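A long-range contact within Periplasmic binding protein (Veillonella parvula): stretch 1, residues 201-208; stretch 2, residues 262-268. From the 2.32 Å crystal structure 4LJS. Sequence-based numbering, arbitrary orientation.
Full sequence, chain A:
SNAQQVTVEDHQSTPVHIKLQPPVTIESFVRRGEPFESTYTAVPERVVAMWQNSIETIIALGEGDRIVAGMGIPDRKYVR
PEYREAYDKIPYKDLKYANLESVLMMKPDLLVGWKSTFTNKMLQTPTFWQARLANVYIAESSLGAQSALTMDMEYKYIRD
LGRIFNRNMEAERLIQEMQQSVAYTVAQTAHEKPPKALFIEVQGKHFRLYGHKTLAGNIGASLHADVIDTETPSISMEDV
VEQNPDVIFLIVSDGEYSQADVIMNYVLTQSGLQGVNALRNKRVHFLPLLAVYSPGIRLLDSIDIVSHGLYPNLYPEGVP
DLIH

Stretch 1 (201-208) EVQGKHFR
Stretch 2 (262-268) VIMNYVL

A β-hairpin packing one face on a helix shows how alternation in strands meets periodicity in helices. Strands 201-203 and 206-208 are joined by a type II' turn from Gln203 to His206, with Gly204 at phi/psi 67/-123, where positive phi favours glycine, and Lys205 at -103/23. Glu201 N to Arg208 O and Arg208 N to Glu201 O, both 2.8 Å, fix the pairing. Helix 262-268 crosses strand 201-203 at 96°, axes 9.8 Å apart, with the CA atoms of Val202 and Ile263 6.9 Å apart.

Val202, buried, chi1 t, points toward the helix. Its CB lies 3.8 Å from Ile263 CG2, its CG2 3.8 Å from Val267 CG2, and its CG1 4.3 Å from Tyr266 CD1: a compact branched side chain packs against three helix residues at once. Ile263 (m, m) leaves CA sideways, but its end comes nearer; Val267 is t. Tyr266, chi1 t and chi2 -103°, extends across the hairpin to reach the turn, where its OH donates a weak 3.4 Å hydrogen bond to Lys205 O. Phe207, chi1 m and chi2 -22°, brings CE1 within 4.1 Å of Tyr266 CE1, at the tyrosine ring's edge.

Glu201 (t, t) and Gln203 (m, m) point away; Glu201 OE1 instead forms a 3.2 Å salt bridge with Arg208 NH1 (chi1-chi3 t, t, m).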

ATOM      1  N   GLU A 201      -4.433  10.527  11.095  1.00 50.78           N
ATOM      2  CA  GLU A 201      -5.718   9.896  10.816  1.00 50.13           C
ATOM      3  C   GLU A 201      -6.671  10.279  11.929  1.00 54.09           C
ATOM      4  O   GLU A 201      -6.303  10.258  13.104  1.00 58.99           O
ATOM      5  CB  GLU A 201      -5.603   8.366  10.733  1.00 50.41           C
ATOM      6  CG  GLU A 201      -6.959   7.665  10.575  1.00 59.53           C
ATOM      7  CD  GLU A 201      -6.870   6.144  10.473  1.00 65.71           C
ATOM      8  OE1 GLU A 201      -5.788   5.577  10.751  1.00 62.47           O
ATOM      9  OE2 GLU A 201      -7.896   5.518  10.111  1.00 64.62           O
ATOM     10  N   VAL A 202      -7.894  10.641  11.561  1.00 55.06           N
ATOM     11  CA  VAL A 202      -8.886  11.028  12.550  1.00 65.11           C
ATOM     12  C   VAL A 202      -9.678   9.822  13.031  1.00 63.75           C
ATOM     13  O   VAL A 202     -10.279   9.103  12.233  1.00 62.20           O
ATOM     14  CB  VAL A 202      -9.848  12.091  12.002  1.00 68.95           C
ATOM     15  CG1 VAL A 202     -11.011  12.297  12.965  1.00 75.09           C
ATOM     16  CG2 VAL A 202      -9.101  13.391  11.764  1.00 67.88           C
ATOM     17  N   GLN A 203      -9.656   9.602  14.342  1.00 62.79           N
ATOM     18  CA  GLN A 203     -10.402   8.520  14.963  1.00 63.01           C
ATOM     19  C   GLN A 203     -11.206   9.081  16.118  1.00 67.03           C
ATOM     20  O   GLN A 203     -10.673   9.310  17.205  1.00 66.12           O
ATOM     21  CB  GLN A 203      -9.455   7.430  15.457  1.00 64.74           C
ATOM     22  CG  GLN A 203      -8.928   6.544  14.347  1.00 68.52           C
ATOM     23  CD  GLN A 203     -10.010   5.654  13.764  1.00 73.82           C
ATOM     24  OE1 GLN A 203     -10.825   5.086  14.495  1.00 85.37           O
ATOM     25  NE2 GLN A 203     -10.029   5.535  12.445  1.00 65.47           N
ATOM     26  N   GLY A 204     -12.492   9.303  15.873  1.00 73.08           N
ATOM     27  CA  GLY A 204     -13.337   9.972  16.841  1.00 75.09           C
ATOM     28  C   GLY A 204     -12.897  11.414  16.980  1.00 77.64           C
ATOM     29  O   GLY A 204     -12.841  12.158  15.997  1.00 76.41           O
ATOM     30  N   LYS A 205     -12.562  11.808  18.202  1.00 81.39           N
ATOM     31  CA  LYS A 205     -12.122  13.171  18.462  1.00 83.70           C
ATOM     32  C   LYS A 205     -10.611  13.229  18.629  1.00 82.55           C
ATOM     33  O   LYS A 205     -10.085  14.156  19.242  1.00 89.19           O
ATOM     34  CB  LYS A 205     -12.809  13.722  19.714  1.00 87.65           C
ATOM     35  N   HIS A 206      -9.911  12.242  18.078  1.00 72.92           N
ATOM     36  CA  HIS A 206      -8.467  12.162  18.268  1.00 68.68           C
ATOM     37  C   HIS A 206      -7.671  12.129  16.968  1.00 70.30           C
ATOM     38  O   HIS A 206      -8.163  11.668  15.933  1.00 71.01           O
ATOM     39  CB  HIS A 206      -8.115  10.964  19.145  1.00 67.12           C
ATOM     40  CG  HIS A 206      -8.666  11.062  20.532  1.00 81.50           C
ATOM     41  ND1 HIS A 206      -8.119  11.888  21.492  1.00 84.15           N
ATOM     42  CD2 HIS A 206      -9.725  10.454  21.118  1.00 81.78           C
ATOM     43  CE1 HIS A 206      -8.813  11.778  22.611  1.00 84.17           C
ATOM     44  NE2 HIS A 206      -9.793  10.915  22.411  1.00 83.27           N
ATOM     45  N   PHE A 207      -6.439  12.628  17.038  1.00 67.71           N
ATOM     46  CA  PHE A 207      -5.541  12.659  15.887  1.00 62.24           C
ATOM     47  C   PHE A 207      -4.470  11.589  15.998  1.00 61.69           C
ATOM     48  O   PHE A 207      -3.438  11.792  16.638  1.00 63.82           O
ATOM     49  CB  PHE A 207      -4.862  14.024  15.758  1.00 60.72           C
ATOM     50  CG  PHE A 207      -5.809  15.150  15.474  1.00 69.07           C
ATOM     51  CD1 PHE A 207      -7.050  14.906  14.909  1.00 69.44           C
ATOM     52  CD2 PHE A 207      -5.459  16.455  15.773  1.00 75.13           C
ATOM     53  CE1 PHE A 207      -7.922  15.941  14.646  1.00 73.03           C
ATOM     54  CE2 PHE A 207      -6.328  17.494  15.515  1.00 81.11           C
ATOM     55  CZ  PHE A 207      -7.564  17.236  14.951  1.00 79.22           C
ATOM     56  N   ARG A 208      -4.721  10.450  15.369  1.00 57.55           N
ATOM     57  CA  ARG A 208      -3.751   9.370  15.307  1.00 59.20           C
ATOM     58  C   ARG A 208      -2.555   9.854  14.487  1.00 53.83           C
ATOM     59  O   ARG A 208      -2.719  10.283  13.351  1.00 48.16           O
ATOM     60  CB  ARG A 208      -4.411   8.149  14.664  1.00 61.20           C
ATOM     61  CG  ARG A 208      -3.545   6.911  14.522  1.00 62.33           C
ATOM     62  CD  ARG A 208      -4.362   5.764  13.922  1.00 60.43           C
ATOM     63  NE  ARG A 208      -5.294   5.173  14.888  1.00 61.51           N
ATOM     64  CZ  ARG A 208      -6.208   4.248  14.584  1.00 56.99           C
ATOM     65  NH1 ARG A 208      -6.332   3.821  13.336  1.00 47.87           N
ATOM     66  NH2 ARG A 208      -7.003   3.751  15.524  1.00 53.70           N
ATOM     67  N   VAL A 262     -17.508  14.459   6.790  1.00 79.50           N
ATOM     68  CA  VAL A 262     -17.630  14.695   8.224  1.00 77.31           C
ATOM     69  C   VAL A 262     -16.259  14.788   8.889  1.00 74.61           C
ATOM     70  O   VAL A 262     -16.051  15.607   9.784  1.00 73.71           O
ATOM     71  CB  VAL A 262     -18.475  13.598   8.904  1.00 86.83           C
ATOM     72  CG1 VAL A 262     -18.555  13.829  10.408  1.00 80.44           C
ATOM     73  CG2 VAL A 262     -19.868  13.556   8.296  1.00 92.20           C
ATOM     74  N   ILE A 263     -15.322  13.954   8.445  1.00 74.45           N
ATOM     75  CA  ILE A 263     -13.952  14.018   8.945  1.00 68.79           C
ATOM     76  C   ILE A 263     -13.320  15.367   8.615  1.00 67.26           C
ATOM     77  O   ILE A 263     -12.766  16.036   9.490  1.00 63.75           O
ATOM     78  CB  ILE A 263     -13.061  12.916   8.339  1.00 70.13           C
ATOM     79  CG1 ILE A 263     -13.579  11.524   8.708  1.00 81.76           C
ATOM     80  CG2 ILE A 263     -11.630  13.082   8.812  1.00 59.13           C
ATOM     81  CD1 ILE A 263     -13.550  11.228  10.189  1.00 89.32           C
HETATM   82  N   MSE A 264     -13.404  15.753   7.344  1.00 68.36           N
HETATM   83  CA  MSE A 264     -12.782  16.983   6.868  1.00 60.72           C
HETATM   84  C   MSE A 264     -13.371  18.180   7.590  1.00 65.31           C
HETATM   85  O   MSE A 264     -12.648  19.065   8.046  1.00 59.77           O
HETATM   86  CB  MSE A 264     -12.981  17.148   5.361  1.00 56.64           C
HETATM   87  CG  MSE A 264     -12.407  18.449   4.811  1.00 57.97           C
HETATM   88 SE   MSE A 264     -10.453  18.521   4.909  0.53 54.52          SE
HETATM   89  CE  MSE A 264     -10.021  17.373   3.393  1.00 48.32           C
ATOM     90  N   ASN A 265     -14.692  18.191   7.705  1.00 71.77           N
ATOM     91  CA  ASN A 265     -15.374  19.295   8.355  1.00 73.59           C
ATOM     92  C   ASN A 265     -15.013  19.411   9.833  1.00 73.95           C
ATOM     93  O   ASN A 265     -14.904  20.517  10.364  1.00 77.66           O
ATOM     94  CB  ASN A 265     -16.884  19.180   8.177  1.00 74.99           C
ATOM     95  CG  ASN A 265     -17.594  20.479   8.459  1.00 85.64           C
ATOM     96  OD1 ASN A 265     -17.998  20.743   9.591  1.00 92.32           O
ATOM     97  ND2 ASN A 265     -17.735  21.311   7.433  1.00 86.58           N
ATOM     98  N   TYR A 266     -14.822  18.271  10.491  1.00 69.08           N
ATOM     99  CA  TYR A 266     -14.388  18.262  11.886  1.00 73.37           C
ATOM    100  C   TYR A 266     -13.012  18.913  12.043  1.00 67.88           C
ATOM    101  O   TYR A 266     -12.769  19.658  12.993  1.00 69.06           O
ATOM    102  CB  TYR A 266     -14.363  16.833  12.438  1.00 71.16           C
ATOM    103  CG  TYR A 266     -13.774  16.717  13.832  1.00 76.69           C
ATOM    104  CD1 TYR A 266     -12.485  16.231  14.029  1.00 77.05           C
ATOM    105  CD2 TYR A 266     -14.507  17.093  14.950  1.00 79.99           C
ATOM    106  CE1 TYR A 266     -11.945  16.123  15.304  1.00 78.72           C
ATOM    107  CE2 TYR A 266     -13.976  16.989  16.225  1.00 85.29           C
ATOM    108  CZ  TYR A 266     -12.697  16.506  16.396  1.00 84.09           C
ATOM    109  OH  TYR A 266     -12.172  16.404  17.665  1.00 89.21           O
ATOM    110  N   VAL A 267     -12.117  18.633  11.103  1.00 52.27           N
ATOM    111  CA  VAL A 267     -10.762  19.169  11.157  1.00 57.11           C
ATOM    112  C   VAL A 267     -10.750  20.669  10.856  1.00 67.95           C
ATOM    113  O   VAL A 267     -10.166  21.459  11.602  1.00 70.66           O
ATOM    114  CB  VAL A 267      -9.828  18.407  10.189  1.00 52.71           C
ATOM    115  CG1 VAL A 267      -8.482  19.107  10.059  1.00 46.03           C
ATOM    116  CG2 VAL A 267      -9.650  16.975  10.658  1.00 51.54           C
ATOM    117  N   LEU A 268     -11.413  21.052   9.769  1.00 71.89           N
ATOM    118  CA  LEU A 268     -11.446  22.442   9.324  1.00 75.54           C
ATOM    119  C   LEU A 268     -12.173  23.346  10.310  1.00 85.73           C
ATOM    120  O   LEU A 268     -11.572  24.253  10.882  1.00 87.47           O
ATOM    121  CB  LEU A 268     -12.100  22.547   7.945  1.00 73.38           C
ATOM    122  CG  LEU A 268     -11.182  22.543   6.719  1.00 69.16           C
ATOM    123  CD1 LEU A 268     -10.060  21.528   6.858  1.00 63.87           C
ATOM    124  CD2 LEU A 268     -11.990  22.296   5.450  1.00 62.69           C
TER